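Local structure of MREC protein (Listeria monocytogenes, 2J5U) at residues 66-71 with 223-228; 172-177 with 192-197; 83-88 with 127-132. The protein probably takes part in forming and maintaining bacterial cell shape, and assembles into a homooligomer of 24 subunits arranged as 12 dimers. One frame throughout, in Å; residues are numbered along the deposited sequence.

Contact 1 (66-71 with 223-228); sequences RDYDPL and TVLKRS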
loop_
_atom_site.group_PDB
_atom_site.type_symbol
_atom_site.label_atom_id
_atom_site.label_comp_id
_atom_site.label_asym_id
_atom_site.label_seq_id
_atom_site.Cartn_x
_atom_site.Cartn_y
_atom_site.Cartn_z
ATOM N N ARG A 66 -52.821 6.928 -29.406
ATOM C CA ARG A 66 -53.585 8.154 -29.680
ATOM C C ARG A 66 -53.438 8.776 -31.066
ATOM O O ARG A 66 -54.162 9.709 -31.395
ATOM C CB ARG A 66 -53.256 9.234 -28.656
ATOM C CG ARG A 66 -52.586 8.730 -27.415
ATOM C CD ARG A 66 -52.350 9.867 -26.446
ATOM N NE ARG A 66 -53.602 10.494 -26.039
ATOM C CZ ARG A 66 -53.930 11.745 -26.336
ATOM N NH1 ARG A 66 -55.094 12.241 -25.922
ATOM N NH2 ARG A 66 -53.090 12.495 -27.048
ATOM N N ASP A 67 -52.519 8.270 -31.880
ATOM C CA ASP A 67 -52.302 8.848 -33.200
ATOM C C ASP A 67 -53.377 8.521 -34.231
ATOM O O ASP A 67 -54.029 7.484 -34.150
ATOM C CB ASP A 67 -50.925 8.432 -33.727
ATOM C CG ASP A 67 -49.793 8.931 -32.842
ATOM O OD1 ASP A 67 -49.900 10.080 -32.357
ATOM O OD2 ASP A 67 -48.801 8.191 -32.630
ATOM N N TYR A 68 -53.559 9.413 -35.202
ATOM C CA TYR A 68 -54.550 9.198 -36.251
ATOM C C TYR A 68 -54.470 10.194 -37.413
ATOM O O TYR A 68 -53.952 11.295 -37.261
ATOM C CB TYR A 68 -55.958 9.250 -35.653
ATOM C CG TYR A 68 -56.346 10.606 -35.119
ATOM C CD1 TYR A 68 -56.337 10.864 -33.754
ATOM C CD2 TYR A 68 -56.685 11.646 -35.987
ATOM C CE1 TYR A 68 -56.653 12.123 -33.264
ATOM C CE2 TYR A 68 -56.996 12.910 -35.509
ATOM C CZ TYR A 68 -56.976 13.143 -34.147
ATOM O OH TYR A 68 -57.241 14.406 -33.671
ATOM N N ASP A 69 -54.993 9.790 -38.569
ATOM C CA ASP A 69 -55.049 10.626 -39.769
ATOM C C ASP A 69 -56.506 11.008 -39.957
ATOM O O ASP A 69 -57.347 10.139 -40.156
ATOM C CB ASP A 69 -54.617 9.845 -41.006
ATOM C CG ASP A 69 -53.137 9.586 -41.044
ATOM O OD1 ASP A 69 -52.703 8.748 -41.874
ATOM O OD2 ASP A 69 -52.412 10.228 -40.255
ATOM N N PRO A 70 -56.827 12.303 -39.897
ATOM C CA PRO A 70 -58.221 12.729 -40.071
ATOM C C PRO A 70 -58.607 13.017 -41.525
ATOM O O PRO A 70 -57.746 13.274 -42.368
ATOM C CB PRO A 70 -58.296 13.980 -39.209
ATOM C CG PRO A 70 -56.955 14.594 -39.447
ATOM C CD PRO A 70 -56.014 13.403 -39.346
ATOM N N LEU A 71 -59.905 12.945 -41.812
ATOM C CA LEU A 71 -60.425 13.246 -43.144
ATOM C C LEU A 71 -61.718 14.017 -42.938
ATOM O O LEU A 71 -62.600 13.578 -42.197
ATOM C CB LEU A 71 -60.721 11.980 -43.941
ATOM C CG LEU A 71 -60.669 12.164 -45.463
ATOM C CD1 LEU A 71 -61.259 10.941 -46.140
ATOM C CD2 LEU A 71 -61.440 13.398 -45.882
ATOM N N THR A 223 -65.676 14.742 -39.194
ATOM C CA THR A 223 -64.328 14.215 -39.442
ATOM C C THR A 223 -64.131 12.719 -39.160
ATOM O O THR A 223 -64.388 12.231 -38.052
ATOM C CB THR A 223 -63.278 15.001 -38.635
ATOM O OG1 THR A 223 -63.417 16.391 -38.927
ATOM C CG2 THR A 223 -61.875 14.574 -39.021
ATOM N N VAL A 224 -63.658 12.001 -40.171
ATOM C CA VAL A 224 -63.418 10.567 -40.046
ATOM C C VAL A 224 -61.952 10.327 -39.668
ATOM O O VAL A 224 -61.043 10.776 -40.358
ATOM C CB VAL A 224 -63.734 9.832 -41.374
ATOM C CG1 VAL A 224 -63.530 8.341 -41.212
ATOM C CG2 VAL A 224 -65.148 10.103 -41.792
ATOM N N LEU A 225 -61.735 9.613 -38.568
ATOM C CA LEU A 225 -60.391 9.318 -38.078
ATOM C C LEU A 225 -59.859 7.926 -38.405
ATOM O O LEU A 225 -60.458 6.925 -38.040
ATOM C CB LEU A 225 -60.341 9.491 -36.555
ATOM C CG LEU A 225 -61.023 10.733 -35.987
ATOM C CD1 LEU A 225 -60.848 10.768 -34.481
ATOM C CD2 LEU A 225 -60.444 11.978 -36.641
ATOM N N LYS A 226 -58.727 7.866 -39.090
ATOM C CA LYS A 226 -58.099 6.586 -39.381
ATOM C C LYS A 226 -57.234 6.338 -38.143
ATOM O O LYS A 226 -56.477 7.213 -37.733
ATOM C CB LYS A 226 -57.215 6.690 -40.625
ATOM C CG LYS A 226 -56.351 5.462 -40.894
ATOM C CD LYS A 226 -55.371 5.720 -42.030
ATOM C CE LYS A 226 -54.446 4.524 -42.256
ATOM N NZ LYS A 226 -53.463 4.759 -43.370
ATOM N N ARG A 227 -57.355 5.173 -37.522
ATOM C CA ARG A 227 -56.554 4.880 -36.330
ATOM C C ARG A 227 -55.157 4.447 -36.748
ATOM O O ARG A 227 -55.011 3.625 -37.652
ATOM C CB ARG A 227 -57.225 3.779 -35.496
ATOM C CG ARG A 227 -56.314 3.075 -34.515
ATOM C CD ARG A 227 -57.114 2.128 -33.661
ATOM N NE ARG A 227 -56.292 1.090 -33.054
ATOM C CZ ARG A 227 -56.507 0.593 -31.842
ATOM N NH1 ARG A 227 -55.720 -0.359 -31.358
ATOM N NH2 ARG A 227 -57.503 1.062 -31.104
ATOM N N SER A 228 -54.135 5.003 -36.102
ATOM C CA SER A 228 -52.753 4.656 -36.447
ATOM C C SER A 228 -52.314 3.371 -35.779
ATOM O O SER A 228 -51.704 2.518 -36.405
ATOM C CB SER A 228 -51.786 5.768 -36.038
ATOM O OG SER A 228 -52.055 6.960 -36.742
#
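Y68 and L225 cross obliquely, ring carbon CE2 of Y68 lying 3.7 Å from methyl CD2 of L225. CG of Y68 stands between the backbone N and the carbonyl carbon (chi1 66°). The same L225 CD2 also touches P70, whose CB is 3.9 Å away. P70 CB meets T223 as well, lying 3.6 Å from its CG2. Y68, P70 and L225 thus make a small apolar patch on one face of the sheet.

D69 and K226 are on the other face, side by side and pointing the same way. The lysine chain is fully extended, yet D69 OD1 and K226 NZ stop 4.3 Å apart, so the opposite charges probably attract without forming a salt bridge. L71 and V224 follow on this face.

The two strands run antiparallel at 155°. D69 and K226 exchange two backbone hydrogen bonds, the shorter being K226 N to D69 O at 2.9 Å. L71 and V224 do likewise, with V224 N to L71 O at 2.8 Å. P70 falls at a non-hydrogen-bonded pair, where its missing N-H costs this ladder nothing. Past the strand ends, S228 N still reaches D67 O at 3.2 Å, coming in 44° above the carbonyl plane, while S228 CB packs on D67 CB.

R227 leads away to the carbonyls of G180 and F185, and to I76 of the second subunit. Strand 221-227 has strand 102-105 on its far side, bonded through T104, with V224 resting on V103 and L225 on T104. Pairing with strand 68-77 therefore joins the first and last strands of a six-stranded antiparallel barrel and closes it.

Contact 2 (172-177 with 192-197); sequences KGQKVV and GTIEKV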
loop_
_atom_site.group_PDB
_atom_site.type_symbol
_atom_site.label_atom_id
_atom_site.label_comp_id
_atom_site.label_asym_id
_atom_site.label_seq_id
_atom_site.Cartn_x
_atom_site.Cartn_y
_atom_site.Cartn_z
ATOM N N LYS A 172 -70.008 14.040 -10.759
ATOM C CA LYS A 172 -70.612 14.680 -11.916
ATOM C C LYS A 172 -69.659 15.712 -12.512
ATOM O O LYS A 172 -69.222 16.624 -11.814
ATOM C CB LYS A 172 -71.918 15.366 -11.510
ATOM C CG LYS A 172 -72.439 16.344 -12.548
ATOM C CD LYS A 172 -73.710 17.025 -12.089
ATOM C CE LYS A 172 -74.185 18.013 -13.133
ATOM N NZ LYS A 172 -75.404 18.722 -12.680
ATOM N N GLY A 173 -69.334 15.568 -13.796
ATOM C CA GLY A 173 -68.442 16.516 -14.440
ATOM C C GLY A 173 -67.159 15.913 -14.982
ATOM O O GLY A 173 -66.412 16.563 -15.733
ATOM N N GLN A 174 -66.885 14.671 -14.593
ATOM C CA GLN A 174 -65.684 14.001 -15.073
ATOM C C GLN A 174 -65.833 13.760 -16.567
ATOM O O GLN A 174 -66.925 13.442 -17.058
ATOM C CB GLN A 174 -65.470 12.667 -14.354
ATOM C CG GLN A 174 -65.317 12.780 -12.849
ATOM C CD GLN A 174 -64.857 11.482 -12.217
ATOM O OE1 GLN A 174 -63.708 11.073 -12.389
ATOM N NE2 GLN A 174 -65.755 10.823 -11.489
ATOM N N LYS A 175 -64.733 13.922 -17.291
ATOM C CA LYS A 175 -64.755 13.729 -18.725
ATOM C C LYS A 175 -64.577 12.270 -19.102
ATOM O O LYS A 175 -63.877 11.514 -18.425
ATOM C CB LYS A 175 -63.682 14.597 -19.364
ATOM C CG LYS A 175 -63.784 15.998 -18.828
ATOM C CD LYS A 175 -63.253 17.047 -19.761
ATOM C CE LYS A 175 -63.382 18.402 -19.089
ATOM N NZ LYS A 175 -62.963 19.495 -19.990
ATOM N N VAL A 176 -65.256 11.881 -20.175
ATOM C CA VAL A 176 -65.198 10.521 -20.686
ATOM C C VAL A 176 -64.609 10.583 -22.088
ATOM O O VAL A 176 -65.017 11.398 -22.912
ATOM C CB VAL A 176 -66.609 9.883 -20.726
ATOM C CG1 VAL A 176 -66.546 8.509 -21.365
ATOM C CG2 VAL A 176 -67.158 9.772 -19.320
ATOM N N VAL A 177 -63.631 9.726 -22.350
ATOM C CA VAL A 177 -62.983 9.706 -23.656
ATOM C C VAL A 177 -62.851 8.283 -24.168
ATOM O O VAL A 177 -63.108 7.334 -23.442
ATOM C CB VAL A 177 -61.572 10.349 -23.590
ATOM C CG1 VAL A 177 -61.680 11.772 -23.106
ATOM C CG2 VAL A 177 -60.674 9.552 -22.666
ATOM N N GLY A 192 -68.123 12.746 -23.697
ATOM C CA GLY A 192 -69.084 13.531 -22.947
ATOM C C GLY A 192 -68.743 13.711 -21.482
ATOM O O GLY A 192 -67.599 13.537 -21.073
ATOM N N THR A 193 -69.755 14.029 -20.682
ATOM C CA THR A 193 -69.568 14.279 -19.260
ATOM C C THR A 193 -70.430 13.418 -18.359
ATOM O O THR A 193 -71.599 13.191 -18.659
ATOM C CB THR A 193 -69.889 15.740 -18.961
ATOM O OG1 THR A 193 -68.886 16.570 -19.555
ATOM C CG2 THR A 193 -69.956 15.988 -17.469
ATOM N N ILE A 194 -69.865 12.933 -17.253
ATOM C CA ILE A 194 -70.675 12.138 -16.337
ATOM C C ILE A 194 -71.711 13.106 -15.814
ATOM O O ILE A 194 -71.401 14.244 -15.462
ATOM C CB ILE A 194 -69.887 11.582 -15.142
ATOM C CG1 ILE A 194 -68.915 10.503 -15.609
ATOM C CG2 ILE A 194 -70.850 10.994 -14.126
ATOM C CD1 ILE A 194 -68.152 9.841 -14.484
ATOM N N GLU A 195 -72.951 12.659 -15.767
ATOM C CA GLU A 195 -74.017 13.520 -15.320
ATOM C C GLU A 195 -74.686 12.897 -14.120
ATOM O O GLU A 195 -75.042 13.585 -13.171
ATOM C CB GLU A 195 -75.023 13.674 -16.455
ATOM C CG GLU A 195 -76.168 14.611 -16.181
ATOM C CD GLU A 195 -75.707 16.038 -16.045
ATOM O OE1 GLU A 195 -74.869 16.475 -16.871
ATOM O OE2 GLU A 195 -76.188 16.722 -15.116
ATOM N N LYS A 196 -74.832 11.580 -14.166
ATOM C CA LYS A 196 -75.499 10.830 -13.113
ATOM C C LYS A 196 -74.721 9.529 -12.898
ATOM O O LYS A 196 -74.100 9.014 -13.827
ATOM C CB LYS A 196 -76.930 10.528 -13.584
ATOM C CG LYS A 196 -77.980 10.319 -12.513
ATOM C CD LYS A 196 -79.378 10.052 -13.116
ATOM C CE LYS A 196 -79.508 8.648 -13.723
ATOM N NZ LYS A 196 -80.864 8.343 -14.301
ATOM N N VAL A 197 -74.747 9.004 -11.677
ATOM C CA VAL A 197 -74.052 7.752 -11.372
ATOM C C VAL A 197 -74.922 6.855 -10.500
ATOM O O VAL A 197 -75.655 7.339 -9.645
ATOM C CB VAL A 197 -72.733 7.989 -10.606
ATOM C CG1 VAL A 197 -72.090 6.656 -10.283
ATOM C CG2 VAL A 197 -71.789 8.850 -11.422
#
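In both K172 and E195 CG is anti to the backbone N (chi1 165° in K172); K172 runs on extended, while a bend at chi2 (67°) turns E195 CD toward it. The two side chains end up alongside each other, in a salt bridge of 3.2 Å between K172 NZ and E195 OE2. I194 has CG1 anti to its carbonyl carbon (chi1 -70°), and its CD1 reaches Q174 CB at 3.9 Å, these side chains also lying side by side. V176 meets I194 at about a right angle, CG2 of V176 being 4.2 Å from CG1 of I194.

This is a beta hairpin of strands 175-178 and 190-199, in the second six-stranded barrel of the chain. E195 and K196 form a classic beta bulge opposite F209 of strand 205-212. Bonding begins ahead of strand 175-178, where I194 N binds Q174 O at 3.0 Å and I194 O takes G173 N. At the other end V176 N reaches G192 O at 3.0 Å, while the return bond from G192 N is weak. T193 CG2 sits 3.4 Å from G173 CA. K175 sends its NZ to a salt bridge with E42 of the second subunit.

Contact 3 (83-88 with 127-132); sequences WNDQVE and TSSDVK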
loop_
_atom_site.group_PDB
_atom_site.type_symbol
_atom_site.label_atom_id
_atom_site.label_comp_id
_atom_site.label_asym_id
_atom_site.label_seq_id
_atom_site.Cartn_x
_atom_site.Cartn_y
_atom_site.Cartn_z
ATOM N N TRP A 83 -83.643 9.350 -38.104
ATOM C CA TRP A 83 -82.801 10.505 -37.828
ATOM C C TRP A 83 -81.676 10.289 -36.815
ATOM O O TRP A 83 -80.539 10.711 -37.040
ATOM C CB TRP A 83 -83.694 11.655 -37.357
ATOM C CG TRP A 83 -83.048 12.999 -37.412
ATOM C CD1 TRP A 83 -82.473 13.681 -36.379
ATOM C CD2 TRP A 83 -82.887 13.817 -38.574
ATOM N NE1 TRP A 83 -81.959 14.876 -36.830
ATOM C CE2 TRP A 83 -82.196 14.982 -38.174
ATOM C CE3 TRP A 83 -83.253 13.673 -39.918
ATOM C CZ2 TRP A 83 -81.864 15.998 -39.067
ATOM C CZ3 TRP A 83 -82.923 14.685 -40.812
ATOM C CH2 TRP A 83 -82.230 15.834 -40.380
ATOM N N ASN A 84 -81.990 9.640 -35.702
ATOM C CA ASN A 84 -81.000 9.416 -34.658
ATOM C C ASN A 84 -80.159 8.164 -34.793
ATOM O O ASN A 84 -79.318 7.885 -33.946
ATOM C CB ASN A 84 -81.677 9.397 -33.291
ATOM C CG ASN A 84 -82.262 10.730 -32.930
ATOM O OD1 ASN A 84 -81.696 11.775 -33.259
ATOM N ND2 ASN A 84 -83.391 10.712 -32.237
ATOM N N ASP A 85 -80.377 7.409 -35.851
ATOM C CA ASP A 85 -79.627 6.185 -36.026
ATOM C C ASP A 85 -78.467 6.314 -36.990
ATOM O O ASP A 85 -77.380 5.773 -36.781
ATOM C CB ASP A 85 -80.530 5.069 -36.576
ATOM C CG ASP A 85 -81.520 4.550 -35.562
ATOM O OD1 ASP A 85 -81.251 4.662 -34.340
ATOM O OD2 ASP A 85 -82.561 4.001 -35.991
ATOM N N GLN A 86 -78.686 7.086 -38.031
ATOM C CA GLN A 86 -77.716 7.097 -39.080
ATOM C C GLN A 86 -77.627 8.365 -39.900
ATOM O O GLN A 86 -78.538 9.186 -39.928
ATOM C CB GLN A 86 -78.101 5.880 -39.902
ATOM C CG GLN A 86 -77.605 5.692 -41.254
ATOM C CD GLN A 86 -78.179 4.397 -41.786
ATOM O OE1 GLN A 86 -78.194 3.389 -41.080
ATOM N NE2 GLN A 86 -78.653 4.413 -43.025
ATOM N N VAL A 87 -76.503 8.499 -40.576
ATOM C CA VAL A 87 -76.219 9.655 -41.390
ATOM C C VAL A 87 -75.322 9.190 -42.542
ATOM O O VAL A 87 -74.645 8.165 -42.442
ATOM C CB VAL A 87 -75.523 10.722 -40.501
ATOM C CG1 VAL A 87 -74.487 11.479 -41.270
ATOM C CG2 VAL A 87 -76.565 11.664 -39.932
ATOM N N GLU A 88 -75.333 9.922 -43.647
ATOM C CA GLU A 88 -74.500 9.557 -44.785
ATOM C C GLU A 88 -73.494 10.664 -45.118
ATOM O O GLU A 88 -73.853 11.840 -45.156
ATOM C CB GLU A 88 -75.379 9.286 -45.980
ATOM C CG GLU A 88 -74.740 8.396 -46.981
ATOM C CD GLU A 88 -75.656 7.250 -47.377
ATOM O OE1 GLU A 88 -75.392 6.607 -48.431
ATOM O OE2 GLU A 88 -76.634 6.996 -46.626
ATOM N N THR A 127 -76.280 8.149 -30.759
ATOM C CA THR A 127 -77.702 8.152 -30.393
ATOM C C THR A 127 -78.513 7.011 -31.016
ATOM O O THR A 127 -79.718 6.919 -30.807
ATOM C CB THR A 127 -78.395 9.488 -30.786
ATOM O OG1 THR A 127 -78.227 9.722 -32.188
ATOM C CG2 THR A 127 -77.814 10.647 -30.008
ATOM N N SER A 128 -77.856 6.145 -31.776
ATOM C CA SER A 128 -78.540 5.032 -32.420
ATOM C C SER A 128 -79.351 4.147 -31.481
ATOM O O SER A 128 -79.036 4.021 -30.294
ATOM C CB SER A 128 -77.534 4.162 -33.159
ATOM O OG SER A 128 -78.161 3.013 -33.691
ATOM N N SER A 129 -80.390 3.525 -32.027
ATOM C CA SER A 129 -81.239 2.636 -31.244
ATOM C C SER A 129 -80.777 1.182 -31.307
ATOM O O SER A 129 -81.461 0.294 -30.801
ATOM C CB SER A 129 -82.692 2.731 -31.713
ATOM O OG SER A 129 -82.800 2.414 -33.087
ATOM N N ASP A 130 -79.624 0.937 -31.924
ATOM C CA ASP A 130 -79.082 -0.419 -32.031
ATOM C C ASP A 130 -78.465 -0.820 -30.698
ATOM O O ASP A 130 -77.419 -0.313 -30.344
ATOM C CB ASP A 130 -77.996 -0.473 -33.102
ATOM C CG ASP A 130 -77.556 -1.893 -33.411
ATOM O OD1 ASP A 130 -77.412 -2.696 -32.467
ATOM O OD2 ASP A 130 -77.349 -2.208 -34.602
ATOM N N VAL A 131 -79.093 -1.738 -29.974
ATOM C CA VAL A 131 -78.584 -2.161 -28.671
ATOM C C VAL A 131 -77.159 -2.759 -28.692
ATOM O O VAL A 131 -76.467 -2.780 -27.674
ATOM C CB VAL A 131 -79.549 -3.183 -28.021
ATOM C CG1 VAL A 131 -79.517 -4.493 -28.784
ATOM C CG2 VAL A 131 -79.180 -3.401 -26.576
ATOM N N LYS A 132 -76.725 -3.241 -29.850
ATOM C CA LYS A 132 -75.397 -3.825 -29.977
ATOM C C LYS A 132 -74.325 -2.737 -30.132
ATOM O O LYS A 132 -73.127 -3.011 -30.019
ATOM C CB LYS A 132 -75.337 -4.746 -31.203
ATOM C CG LYS A 132 -76.303 -5.928 -31.208
ATOM C CD LYS A 132 -76.429 -6.531 -32.633
ATOM C CE LYS A 132 -76.868 -5.464 -33.656
ATOM N NZ LYS A 132 -77.246 -5.984 -35.002
#
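D85 and S129 make the tight end of this contact, where one carboxylate oxygen takes two bonds. S129 N lies 2.7 Å from D85 OD1 and S129 OG 3.0 Å from the same OD1. Both donors arrive on the syn side and from the same face of the carboxylate plane. S129 OG stands between its backbone N and carbonyl carbon (chi1 58°), which brings the hydroxyl round to join the amide. This double grip should limit rotation of the D85 carboxylate. T127 OG1 donates to N84 O at 2.8 Å, and S128 CA adds a CA-H...O contact of 3.3 Å to N84 O.

Beyond S129 the contact thins out into a mostly exposed loop braced partly by its own turns. S128 OG accepts from D130 N in an ST turn, D130 OD1 accepts from K132 N in an Asx turn, and the D130-K132 salt bridge is long; V131 O bonds to N150.

Within the fold, D85 is backbone-bonded to L125 and T127 packs on M216. Segment 83-88 leads into strand 86-89, which pairs with strand 121-125 on one side and 68-77 on the other; the 127-132 loop carries the chain on to strand 135-139 of the second barrel.

The chain folds into two six-stranded antiparallel barrels, as in the PA clan of peptidases. Contact 1 lies in the first, on strand 68-77; contact 3 ties the lead-in to the neighbouring strand 86-89 to the loop that runs to the second, home of contact 2. The centres are about 24 Å apart for contacts 1 and 2, about 22 Å for each other pair. Contact 1 joins distant parts of the sequence and encloses the others, with contact 3 closing before contact 2 opens. The last strand, following the second barrel in sequence, completes the first. Contacts 1 and 2, on opposite sides of the chain's centre, both touch the second subunit; contact 3 touches no other chain.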